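Local coordinates for filamentation induced by cAMP protein Fic (Desulfovibrio alaskensis, PDB 4RGL), which belongs to the Fic/DOC family, a mostly helical fold, and carries a C-terminal domain of the helix-turn-helix kind, at residues L109-V121 with F179-M192. Sequence-based numbering, arbitrary orientation.
Sequences LLAAHELLMRGLV and FEFIHPFADGNGRM
His-113, Phe-185 and Met-192 form the middle of a buried contact in which helix 106-117 packs against the HPFADGNGR Fic motif, the signature of the Fic/DOC family, and helix 189-202 into which it runs. The selenomethionine Met-192 is a knob in a hole made by Leu-109, Ala-112, His-113 and Leu-116. Its chain bends at chi2 and chi3, which carries Met-192 CE to an earlier turn of helix 106-117, 3.6 Å from Leu-109 CD1. Met-192 SE rests against Leu-116 CD2 at 3.8 Å. The same SE faces the edge of the His-113 imidazole.

That imidazole and the Phe-185 ring make an offset stack, nearly parallel at 7°, with centroids 3.9 Å apart; His-113 CB also reaches over the phenyl face as a CH-pi contact. Leu-110 CD2 and Leu-109 CG meet the rim of the phenyl ring. Met-117 CG lies over the opposite face of the imidazole, toward its rim, and both ring nitrogens are engaged, ND1 accepting from the backbone N of Gly-125. These contacts should fix the ring's rotation and tie the loop to the helix.

Toward the ligand side of the loop, SE of the selenomethionine Met-117 sits over one face of the Arg-191 guanidinium, 3.8 Å from Arg-191 NH2, and its CE touches Asp-187 CB. Arg-191, Asp-187, Gly-188 and Asn-189 all hydrogen-bond an unidentified ligand. At the edge of the imidazole, His-113 NE2 donates to Asp-187 O at 3.0 Å and 154°, the carbonyl oxygen lying almost in the ring plane.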
# COMPACT_ATOMS: atom_id res chain seq x y z
N LEU A 109 11.97 2.89 -15.94
CA LEU A 109 11.92 1.49 -15.53
C LEU A 109 13.26 1.05 -14.95
O LEU A 109 13.30 0.38 -13.92
CB LEU A 109 11.53 0.58 -16.73
CG LEU A 109 11.37 -0.93 -16.44
CD1 LEU A 109 10.17 -1.19 -15.57
CD2 LEU A 109 11.24 -1.72 -17.72
N LEU A 110 14.37 1.48 -15.59
CA LEU A 110 15.71 1.13 -15.14
C LEU A 110 16.07 1.87 -13.86
O LEU A 110 16.61 1.27 -12.94
CB LEU A 110 16.74 1.44 -16.25
CG LEU A 110 16.49 0.75 -17.60
CD1 LEU A 110 17.47 1.20 -18.63
CD2 LEU A 110 16.52 -0.77 -17.46
N ALA A 111 15.69 3.16 -13.76
CA ALA A 111 15.91 3.96 -12.55
C ALA A 111 15.21 3.32 -11.32
O ALA A 111 15.77 3.32 -10.22
CB ALA A 111 15.42 5.38 -12.76
N ALA A 112 14.01 2.74 -11.54
CA ALA A 112 13.26 2.06 -10.49
C ALA A 112 13.96 0.79 -10.04
O ALA A 112 14.09 0.53 -8.84
CB ALA A 112 11.85 1.74 -10.97
N HIS A 113 14.45 -0.02 -11.01
CA HIS A 113 15.16 -1.27 -10.72
C HIS A 113 16.45 -0.98 -9.93
O HIS A 113 16.79 -1.74 -9.01
CB HIS A 113 15.47 -2.02 -12.01
CG HIS A 113 16.14 -3.34 -11.77
ND1 HIS A 113 17.50 -3.50 -11.96
CD2 HIS A 113 15.62 -4.50 -11.29
CE1 HIS A 113 17.76 -4.75 -11.63
NE2 HIS A 113 16.66 -5.39 -11.22
N GLU A 114 17.13 0.16 -10.24
CA GLU A 114 18.32 0.60 -9.53
C GLU A 114 18.00 0.85 -8.03
O GLU A 114 18.68 0.30 -7.17
CB GLU A 114 18.91 1.87 -10.19
CG GLU A 114 19.70 2.79 -9.24
CD GLU A 114 20.89 2.17 -8.52
OE1 GLU A 114 21.40 1.13 -8.99
OE2 GLU A 114 21.32 2.75 -7.50
N LEU A 115 16.95 1.64 -7.74
CA LEU A 115 16.57 1.96 -6.36
C LEU A 115 16.17 0.71 -5.60
O LEU A 115 16.46 0.60 -4.41
CB LEU A 115 15.42 2.96 -6.33
CG LEU A 115 15.78 4.39 -6.69
CD1 LEU A 115 14.54 5.22 -6.87
CD2 LEU A 115 16.68 5.00 -5.64
N LEU A 116 15.50 -0.23 -6.29
CA LEU A 116 14.98 -1.44 -5.67
C LEU A 116 16.09 -2.45 -5.36
O LEU A 116 16.01 -3.16 -4.36
CB LEU A 116 13.93 -2.09 -6.60
CG LEU A 116 13.21 -3.33 -6.07
CD1 LEU A 116 12.21 -2.95 -4.97
CD2 LEU A 116 12.49 -4.05 -7.17
N MSE A 117 17.11 -2.54 -6.23
CA MSE A 117 18.14 -3.58 -6.08
C MSE A 117 19.51 -3.02 -5.61
O MSE A 117 20.45 -3.80 -5.44
CB MSE A 117 18.33 -4.34 -7.42
CG MSE A 117 17.04 -4.97 -7.96
SE MSE A 117 16.15 -6.13 -6.67
CE MSE A 117 17.50 -7.40 -6.38
N ARG A 118 19.61 -1.69 -5.39
CA ARG A 118 20.87 -1.05 -5.00
C ARG A 118 21.54 -1.81 -3.85
O ARG A 118 20.90 -2.07 -2.82
CB ARG A 118 20.65 0.41 -4.61
CG ARG A 118 21.94 1.13 -4.19
CD ARG A 118 21.68 2.56 -3.81
NE ARG A 118 21.10 3.31 -4.91
CZ ARG A 118 20.71 4.57 -4.83
NH1 ARG A 118 20.82 5.23 -3.68
NH2 ARG A 118 20.18 5.18 -5.88
N GLY A 119 22.80 -2.21 -4.06
CA GLY A 119 23.62 -2.88 -3.05
C GLY A 119 23.28 -4.34 -2.80
O GLY A 119 23.93 -4.99 -1.97
N LEU A 120 22.28 -4.88 -3.50
CA LEU A 120 21.85 -6.26 -3.28
C LEU A 120 22.32 -7.18 -4.40
O LEU A 120 22.50 -8.38 -4.17
CB LEU A 120 20.31 -6.34 -3.18
CG LEU A 120 19.66 -5.53 -2.04
CD1 LEU A 120 18.15 -5.47 -2.22
CD2 LEU A 120 20.02 -6.11 -0.68
N VAL A 121 22.46 -6.64 -5.63
CA VAL A 121 22.76 -7.45 -6.82
C VAL A 121 23.82 -6.74 -7.70
O VAL A 121 24.07 -5.55 -7.52
CB VAL A 121 21.44 -7.73 -7.61
CG1 VAL A 121 21.73 -8.17 -9.05
CG2 VAL A 121 20.58 -8.76 -6.89
N PHE A 179 5.43 -8.56 -18.94
CA PHE A 179 6.66 -8.30 -18.18
C PHE A 179 7.13 -9.57 -17.46
O PHE A 179 8.32 -9.86 -17.44
CB PHE A 179 6.44 -7.16 -17.17
CG PHE A 179 7.69 -6.71 -16.45
CD1 PHE A 179 8.11 -7.35 -15.29
CD2 PHE A 179 8.43 -5.63 -16.92
CE1 PHE A 179 9.29 -6.95 -14.64
CE2 PHE A 179 9.59 -5.22 -16.25
CZ PHE A 179 10.01 -5.88 -15.11
N GLU A 180 6.18 -10.32 -16.85
CA GLU A 180 6.51 -11.55 -16.12
C GLU A 180 7.08 -12.62 -17.07
O GLU A 180 7.98 -13.37 -16.69
CB GLU A 180 5.26 -12.09 -15.38
CG GLU A 180 5.58 -13.08 -14.26
CD GLU A 180 5.77 -14.54 -14.68
OE1 GLU A 180 5.52 -14.86 -15.86
OE2 GLU A 180 6.07 -15.37 -13.79
N PHE A 181 6.56 -12.68 -18.32
CA PHE A 181 7.03 -13.63 -19.31
C PHE A 181 8.47 -13.31 -19.75
O PHE A 181 9.26 -14.24 -19.99
CB PHE A 181 6.10 -13.64 -20.54
CG PHE A 181 6.65 -14.41 -21.73
CD1 PHE A 181 6.55 -15.79 -21.79
CD2 PHE A 181 7.27 -13.74 -22.78
CE1 PHE A 181 7.08 -16.50 -22.88
CE2 PHE A 181 7.81 -14.45 -23.86
CZ PHE A 181 7.70 -15.82 -23.91
N ILE A 182 8.80 -12.02 -19.89
CA ILE A 182 10.11 -11.62 -20.39
C ILE A 182 11.19 -11.73 -19.27
O ILE A 182 12.29 -12.21 -19.55
CB ILE A 182 10.07 -10.19 -21.00
CG1 ILE A 182 8.99 -10.10 -22.12
CG2 ILE A 182 11.47 -9.78 -21.54
CD1 ILE A 182 8.69 -8.66 -22.64
N HIS A 183 10.84 -11.33 -18.00
CA HIS A 183 11.83 -11.33 -16.89
C HIS A 183 13.09 -10.56 -17.32
O HIS A 183 14.12 -11.18 -17.59
CB HIS A 183 12.19 -12.78 -16.46
CG HIS A 183 11.51 -13.24 -15.21
ND1 HIS A 183 10.14 -13.44 -15.16
CD2 HIS A 183 12.05 -13.66 -14.04
CE1 HIS A 183 9.89 -13.90 -13.95
NE2 HIS A 183 11.01 -14.05 -13.24
N PRO A 184 12.97 -9.23 -17.56
CA PRO A 184 14.07 -8.51 -18.21
C PRO A 184 15.30 -8.33 -17.31
O PRO A 184 16.38 -8.10 -17.82
CB PRO A 184 13.45 -7.16 -18.56
CG PRO A 184 12.35 -6.99 -17.59
CD PRO A 184 11.79 -8.36 -17.39
N PHE A 185 15.11 -8.39 -16.00
CA PHE A 185 16.22 -8.13 -15.08
C PHE A 185 16.77 -9.44 -14.49
O PHE A 185 16.07 -10.46 -14.48
CB PHE A 185 15.77 -7.20 -13.96
CG PHE A 185 15.26 -5.86 -14.45
CD1 PHE A 185 16.13 -4.88 -14.88
CD2 PHE A 185 13.90 -5.58 -14.43
CE1 PHE A 185 15.66 -3.65 -15.33
CE2 PHE A 185 13.42 -4.34 -14.87
CZ PHE A 185 14.31 -3.38 -15.32
N ALA A 186 18.01 -9.40 -14.02
CA ALA A 186 18.65 -10.55 -13.39
C ALA A 186 17.91 -10.94 -12.09
O ALA A 186 17.82 -12.13 -11.77
CB ALA A 186 20.10 -10.25 -13.10
N ASP A 187 17.39 -9.94 -11.35
CA ASP A 187 16.67 -10.19 -10.09
C ASP A 187 15.54 -9.19 -9.91
O ASP A 187 15.59 -8.10 -10.48
CB ASP A 187 17.63 -10.11 -8.88
CG ASP A 187 18.77 -11.10 -8.91
OD1 ASP A 187 19.84 -10.76 -9.46
OD2 ASP A 187 18.63 -12.19 -8.30
N GLY A 188 14.57 -9.54 -9.07
CA GLY A 188 13.48 -8.64 -8.68
C GLY A 188 12.42 -8.40 -9.74
O GLY A 188 11.71 -7.39 -9.68
N ASN A 189 12.26 -9.35 -10.68
CA ASN A 189 11.27 -9.20 -11.76
C ASN A 189 9.85 -9.23 -11.21
O ASN A 189 9.01 -8.43 -11.64
CB ASN A 189 11.45 -10.29 -12.82
CG ASN A 189 12.73 -10.15 -13.59
OD1 ASN A 189 12.89 -9.25 -14.43
ND2 ASN A 189 13.71 -10.99 -13.27
N GLY A 190 9.61 -10.09 -10.22
CA GLY A 190 8.31 -10.16 -9.56
C GLY A 190 7.92 -8.84 -8.93
O GLY A 190 6.87 -8.28 -9.26
N ARG A 191 8.80 -8.30 -8.09
CA ARG A 191 8.60 -7.02 -7.40
C ARG A 191 8.47 -5.85 -8.41
O ARG A 191 7.69 -4.92 -8.16
CB ARG A 191 9.76 -6.76 -6.44
CG ARG A 191 9.76 -7.71 -5.24
CD ARG A 191 11.03 -7.60 -4.44
NE ARG A 191 12.12 -8.36 -5.04
CZ ARG A 191 13.37 -8.36 -4.58
NH1 ARG A 191 13.70 -7.60 -3.54
NH2 ARG A 191 14.30 -9.09 -5.17
N MSE A 192 9.22 -5.90 -9.55
CA MSE A 192 9.14 -4.87 -10.61
C MSE A 192 7.80 -4.96 -11.35
O MSE A 192 7.30 -3.94 -11.84
CB MSE A 192 10.29 -5.02 -11.61
CG MSE A 192 11.63 -4.55 -11.07
SE MSE A 192 11.62 -2.67 -10.55
CE MSE A 192 11.32 -1.88 -12.28